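Local coordinates for protein alpha-galactosidase (Umbelopsis vinacea, PDB 3A5V) that hydrolyses terminal alpha-galactosyl residues as a tetrameric glycoside hydrolase family 27 enzyme with a beta/alpha barrel and a C-terminal beta domain, at residues A[192-197]-A[216-221]; A[309-314]-A[327-332]. One frame throughout, in Å; residues are numbered along the deposited sequence. Where two conformers were deposited one is given.

Contact 1 (A[192-197]-A[216-221]); sequences DNFNRP and SVMNII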
loop_
_atom_site.group_PDB
_atom_site.type_symbol
_atom_site.label_atom_id
_atom_site.label_comp_id
_atom_site.label_asym_id
_atom_site.label_seq_id
_atom_site.Cartn_x
_atom_site.Cartn_y
_atom_site.Cartn_z
ATOM N N ASP A 192 28.172 -3.512 -6.515
ATOM C CA ASP A 192 29.213 -2.925 -7.365
ATOM C C ASP A 192 28.779 -2.983 -8.823
ATOM O O ASP A 192 29.382 -3.693 -9.648
ATOM C CB ASP A 192 30.540 -3.672 -7.139
ATOM C CG ASP A 192 31.738 -2.949 -7.727
ATOM O OD1 ASP A 192 31.620 -1.770 -8.134
ATOM O OD2 ASP A 192 32.809 -3.587 -7.787
ATOM N N ASN A 193 27.718 -2.245 -9.142
ATOM C CA ASN A 193 27.117 -2.295 -10.463
ATOM C C ASN A 193 26.331 -1.023 -10.776
ATOM O O ASN A 193 25.523 -0.562 -9.952
ATOM C CB ASN A 193 26.203 -3.521 -10.554
ATOM C CG ASN A 193 25.807 -3.844 -11.980
ATOM O OD1 ASN A 193 25.131 -3.050 -12.633
ATOM N ND2 ASN A 193 26.222 -5.023 -12.470
ATOM N N PHE A 194 26.539 -0.456 -11.965
ATOM C CA PHE A 194 25.983 0.883 -12.238
ATOM C C PHE A 194 24.469 0.931 -12.433
ATOM O O PHE A 194 23.810 1.847 -11.924
ATOM C CB PHE A 194 26.685 1.587 -13.420
ATOM C CG PHE A 194 26.203 3.014 -13.645
ATOM C CD1 PHE A 194 26.619 4.047 -12.798
ATOM C CD2 PHE A 194 25.305 3.304 -14.675
ATOM C CE1 PHE A 194 26.164 5.365 -12.981
ATOM C CE2 PHE A 194 24.845 4.612 -14.887
ATOM C CZ PHE A 194 25.282 5.652 -14.036
ATOM N N ASN A 195 23.903 -0.027 -13.177
ATOM C CA ASN A 195 22.477 0.066 -13.503
ATOM C C ASN A 195 21.712 -1.260 -13.707
ATOM O O ASN A 195 20.537 -1.251 -14.086
ATOM C CB ASN A 195 22.275 1.013 -14.699
ATOM C CG ASN A 195 22.859 0.451 -15.993
ATOM O OD1 ASN A 195 23.263 -0.717 -16.056
ATOM N ND2 ASN A 195 22.877 1.269 -17.031
ATOM N N ARG A 196 22.356 -2.397 -13.444
ATOM C CA ARG A 196 21.674 -3.685 -13.635
ATOM C C ARG A 196 20.558 -3.894 -12.591
ATOM O O ARG A 196 20.830 -3.900 -11.365
ATOM C CB ARG A 196 22.675 -4.848 -13.595
ATOM C CG ARG A 196 22.029 -6.236 -13.778
ATOM C CD ARG A 196 23.020 -7.387 -13.541
ATOM N NE ARG A 196 22.280 -8.647 -13.298
ATOM C CZ ARG A 196 21.847 -9.047 -12.108
ATOM N NH1 ARG A 196 22.088 -8.321 -11.001
ATOM N NH2 ARG A 196 21.169 -10.179 -12.016
ATOM N N PRO A 197 19.312 -4.121 -13.060
ATOM C CA PRO A 197 18.243 -4.403 -12.102
ATOM C C PRO A 197 18.414 -5.820 -11.535
ATOM O O PRO A 197 19.051 -6.673 -12.164
ATOM C CB PRO A 197 16.975 -4.328 -12.958
ATOM C CG PRO A 197 17.451 -4.767 -14.344
ATOM C CD PRO A 197 18.841 -4.193 -14.464
ATOM N N SER A 216 21.264 -1.316 -7.822
ATOM C CA SER A 216 22.256 -0.602 -8.611
ATOM C C SER A 216 22.393 0.867 -8.169
ATOM O O SER A 216 21.525 1.423 -7.463
ATOM C CB SER A 216 21.906 -0.686 -10.107
ATOM O OG SER A 216 20.821 0.183 -10.410
ATOM N N VAL A 217 23.500 1.489 -8.570
ATOM C CA VAL A 217 23.693 2.930 -8.348
ATOM C C VAL A 217 22.465 3.741 -8.827
ATOM O O VAL A 217 21.908 4.547 -8.060
ATOM C CB VAL A 217 25.017 3.409 -9.029
ATOM C CG1 VAL A 217 25.159 4.946 -9.011
ATOM C CG2 VAL A 217 26.210 2.746 -8.329
ATOM N N MET A 218 22.027 3.495 -10.067
ATOM C CA MET A 218 20.899 4.225 -10.652
ATOM C C MET A 218 19.572 3.954 -9.913
ATOM O O MET A 218 18.754 4.866 -9.711
ATOM C CB MET A 218 20.761 3.927 -12.161
ATOM C CG MET A 218 21.869 4.570 -13.035
ATOM S SD MET A 218 21.993 6.374 -12.832
ATOM C CE MET A 218 20.331 6.897 -13.265
ATOM N N ASN A 219 19.375 2.708 -9.492
ATOM C CA ASN A 219 18.204 2.358 -8.672
ATOM C C ASN A 219 18.157 3.221 -7.404
ATOM O O ASN A 219 17.122 3.812 -7.062
ATOM C CB ASN A 219 18.216 0.844 -8.330
ATOM C CG ASN A 219 17.093 0.440 -7.375
ATOM O OD1 ASN A 219 17.177 0.675 -6.155
ATOM N ND2 ASN A 219 16.039 -0.186 -7.919
ATOM N N ILE A 220 19.289 3.293 -6.701
ATOM C CA ILE A 220 19.353 4.079 -5.477
ATOM C C ILE A 220 19.162 5.576 -5.736
ATOM O O ILE A 220 18.441 6.231 -4.987
ATOM C CB ILE A 220 20.655 3.784 -4.676
ATOM C CG1 ILE A 220 20.551 2.381 -4.069
ATOM C CG2 ILE A 220 20.888 4.827 -3.555
ATOM C CD1 ILE A 220 21.899 1.823 -3.650
ATOM N N ILE A 221 19.776 6.107 -6.800
ATOM C CA ILE A 221 19.596 7.534 -7.120
ATOM C C ILE A 221 18.101 7.882 -7.301
ATOM O O ILE A 221 17.639 8.912 -6.811
ATOM C CB ILE A 221 20.399 7.975 -8.378
ATOM C CG1 ILE A 221 21.911 7.893 -8.091
ATOM C CG2 ILE A 221 19.986 9.416 -8.805
ATOM C CD1 ILE A 221 22.789 8.028 -9.304
HETATM O O HOH W 1 18.851 -0.909 -11.700
HETATM O O HOH W 2 19.537 -3.420 -8.981
#
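CG of Phe194 anti to its backbone N (chi1 -175°) and CG of Met218 beside its own N (chi1 -72°) bring the ring and the thioether chain against each other, the methionine bending at both later torsions. Met218 CG lies over one face of the phenyl ring, 4.0 Å from the centroid of the Phe194 ring and 30° off its normal, a CH-pi contact. The sulfur adds an oblique Met-aromatic contact, with Met218 SD 3.6 Å from Phe194 CZ. Val217 CG1 lies obliquely against the same ring, nearest Phe194 CE1 and CD1. An alanine in place of Phe194 would probably open a gap beside Met218 and Val217 and leave the thioether without its aromatic partner.

Two amides of the first helical turn point at carbonyls of the loop: Val217 N donates to Asn193 O at 3.2 Å in the carbonyl plane, and Met218 N donates to Phe194 O at 3.1 Å. Ser216 is the N-cap; its OG accepts from Asn219 N at 3.1 Å and is bridged by a water to Asn195 O. A second water links Ser216 N with Arg196 O. Thus the loop and the cap together engage the amides of the helix start. On the loop side, Asn193 OD1 accepts from Arg196 N at 3.0 Å, an Asx motif that holds the turn.

Arg196 forms a salt bridge with Asp198 and also reaches Ile305 O of the second subunit. The contact joins the loop after barrel strand 183-185 to the start of helix 217-227; Phe194 stacks on His383 and packs on helix 251-263, while Met218 touches strand 311-318.

Contact 2 (A[309-314]-A[327-332]); sequences GDQQLF and LLNAGD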
loop_
_atom_site.group_PDB
_atom_site.type_symbol
_atom_site.label_atom_id
_atom_site.label_comp_id
_atom_site.label_asym_id
_atom_site.label_seq_id
_atom_site.Cartn_x
_atom_site.Cartn_y
_atom_site.Cartn_z
ATOM N N GLY A 309 14.655 11.870 -20.961
ATOM C CA GLY A 309 15.130 10.549 -21.416
ATOM C C GLY A 309 16.076 10.006 -20.365
ATOM O O GLY A 309 15.711 9.933 -19.190
ATOM N N ASP A 310 17.306 9.695 -20.777
ATOM C CA ASP A 310 18.337 9.175 -19.876
ATOM C C ASP A 310 19.199 10.275 -19.226
ATOM O O ASP A 310 20.176 9.981 -18.524
ATOM C CB ASP A 310 19.288 8.281 -20.682
ATOM C CG ASP A 310 18.714 6.912 -20.967
ATOM O OD1 ASP A 310 17.938 6.400 -20.131
ATOM O OD2 ASP A 310 19.059 6.346 -22.029
ATOM N N GLN A 311 18.853 11.532 -19.473
ATOM C CA GLN A 311 19.605 12.656 -18.897
ATOM C C GLN A 311 18.917 13.233 -17.669
ATOM O O GLN A 311 17.671 13.270 -17.602
ATOM C CB GLN A 311 19.788 13.743 -19.947
ATOM C CG GLN A 311 20.627 13.268 -21.134
ATOM C CD GLN A 311 20.885 14.373 -22.130
ATOM O OE1 GLN A 311 20.621 15.547 -21.853
ATOM N NE2 GLN A 311 21.399 14.008 -23.301
ATOM N N GLN A 312 19.724 13.666 -16.691
ATOM C CA GLN A 312 19.214 14.276 -15.452
ATOM C C GLN A 312 20.031 15.520 -15.103
ATOM O O GLN A 312 21.239 15.561 -15.362
ATOM C CB GLN A 312 19.248 13.276 -14.287
ATOM C CG GLN A 312 18.605 11.918 -14.655
ATOM C CD GLN A 312 18.485 10.961 -13.483
ATOM O OE1 GLN A 312 18.668 11.335 -12.317
ATOM N NE2 GLN A 312 18.152 9.714 -13.792
ATOM N N LEU A 313 19.356 16.525 -14.546
ATOM C CA LEU A 313 20.012 17.747 -14.056
ATOM C C LEU A 313 19.792 17.860 -12.543
ATOM O O LEU A 313 18.654 17.730 -12.075
ATOM C CB LEU A 313 19.416 18.997 -14.734
ATOM C CG LEU A 313 19.886 20.367 -14.200
ATOM C CD1 LEU A 313 21.377 20.551 -14.469
ATOM C CD2 LEU A 313 19.075 21.534 -14.785
ATOM N N PHE A 314 20.871 18.109 -11.799
ATOM C CA PHE A 314 20.785 18.401 -10.367
ATOM C C PHE A 314 21.317 19.809 -10.098
ATOM O O PHE A 314 22.259 20.275 -10.767
ATOM C CB PHE A 314 21.607 17.403 -9.536
ATOM C CG PHE A 314 21.083 15.982 -9.573
ATOM C CD1 PHE A 314 21.308 15.160 -10.685
ATOM C CD2 PHE A 314 20.396 15.459 -8.475
ATOM C CE1 PHE A 314 20.828 13.832 -10.709
ATOM C CE2 PHE A 314 19.919 14.146 -8.483
ATOM C CZ PHE A 314 20.138 13.329 -9.608
ATOM N N LEU A 327 25.349 17.679 -14.341
ATOM C CA LEU A 327 24.765 17.081 -15.544
ATOM C C LEU A 327 25.042 15.592 -15.487
ATOM O O LEU A 327 26.195 15.178 -15.393
ATOM C CB LEU A 327 25.399 17.677 -16.816
ATOM C CG LEU A 327 25.355 19.205 -16.912
ATOM C CD1 LEU A 327 26.343 19.673 -17.987
ATOM C CD2 LEU A 327 23.939 19.664 -17.204
ATOM N N LEU A 328 23.991 14.788 -15.532
ATOM C CA LEU A 328 24.171 13.338 -15.432
ATOM C C LEU A 328 23.596 12.675 -16.674
ATOM O O LEU A 328 22.420 12.872 -17.025
ATOM C CB LEU A 328 23.512 12.786 -14.156
ATOM C CG LEU A 328 23.609 11.285 -13.834
ATOM C CD1 LEU A 328 23.425 11.107 -12.328
ATOM C CD2 LEU A 328 22.540 10.494 -14.576
ATOM N N ASN A 329 24.436 11.866 -17.300
ATOM C CA ASN A 329 24.112 11.171 -18.529
ATOM C C ASN A 329 24.044 9.666 -18.252
ATOM O O ASN A 329 25.068 8.987 -18.241
ATOM C CB ASN A 329 25.163 11.475 -19.604
ATOM C CG ASN A 329 24.914 10.694 -20.909
ATOM O OD1 ASN A 329 23.829 10.155 -21.122
ATOM N ND2 ASN A 329 25.932 10.610 -21.755
ATOM N N ALA A 330 22.837 9.159 -18.025
ATOM C CA ALA A 330 22.650 7.729 -17.770
ATOM C C ALA A 330 22.591 6.880 -19.043
ATOM O O ALA A 330 22.400 5.653 -18.956
ATOM C CB ALA A 330 21.395 7.488 -16.909
ATOM N N GLY A 331 22.739 7.527 -20.204
ATOM C CA GLY A 331 22.747 6.844 -21.498
ATOM C C GLY A 331 24.053 6.124 -21.777
ATOM O O GLY A 331 25.071 6.411 -21.141
ATOM N N ASP A 332 24.010 5.188 -22.727
ATOM C CA ASP A 332 25.155 4.335 -23.076
ATOM C C ASP A 332 26.220 4.989 -23.946
ATOM O O ASP A 332 27.246 4.380 -24.214
ATOM C CB ASP A 332 24.663 3.047 -23.759
ATOM C CG ASP A 332 23.959 2.114 -22.797
ATOM O OD1 ASP A 332 24.199 2.219 -21.569
ATOM O OD2 ASP A 332 23.161 1.275 -23.266
#
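Gln312 and Leu328 form the hydrogen-bonded pair at the middle of this antiparallel contact, each giving its amide to the other's carbonyl. Gln312 N lies 2.8 Å from Leu328 O, and the return bond from Leu328 N to Gln312 O measures 2.9 Å. The short segments 311-314 and 327-329 run at 160° to one another, their axes approaching to 4.9 Å, within the beta hairpin of strands 311-318 and 322-329.

The leucine end is buried and apolar. Leu313 CD1 meets Leu327 CD2 at 3.9 Å, the two side chains lying side by side across a non-hydrogen-bonded pair. The opposite face carries Leu328, whose CG is anti to its backbone N (chi1 -179°); its CD1 comes within 4.1 Å of Phe314 CE1, and its CD2 lies near Gln312 CG. Helices 217-227 and 251-263 both pack on this face, and Gln312 OE1 is bonded to Arg304 of strand 303-308.

The other end faces solvent at Asp310 and is held mainly by backbone and small residues. Ala330 N donates to Asp310 O at 2.8 Å, tilted 24° from the carbonyl plane, and Ala330 CB rests 3.2 Å from the same Asp310 O. The exit of the second strand is shaped by an Asx turn: Asn329 OD1 accepts from Gly331 N at 3.0 Å, the donor sitting above the carboxamide plane.

Chemically, then, main-chain bonds set the register and apolar contacts fill both faces of the leucine end, whereas where the second strand ends the Asn329 carboxamide works through both its polar atoms, OD1 closing the Asx turn and ND2 bonding Ser333 O and, across to strand 375-380, Val380 O.

Contact 1 comes first along the chain and is complete in sequence before contact 2 begins; their centres are about 14 Å apart. Contact 1 lies in the beta/alpha barrel, contact 2 in the C-terminal beta sandwich domain, and helix 217-227 connects them. Met218 CE lies 3.6 Å from Gln312 NE2 and 3.8 Å from Ala330 CB, and Ile221 CG2 is 4.0 Å from Phe314 CZ. Helix 251-263 packs against both contacts as well, touching Phe194 in one and Leu328 in the other. Together they place barrel helices against the hairpin of strands 311-318 and 322-329, so that the two domains share a packed interface.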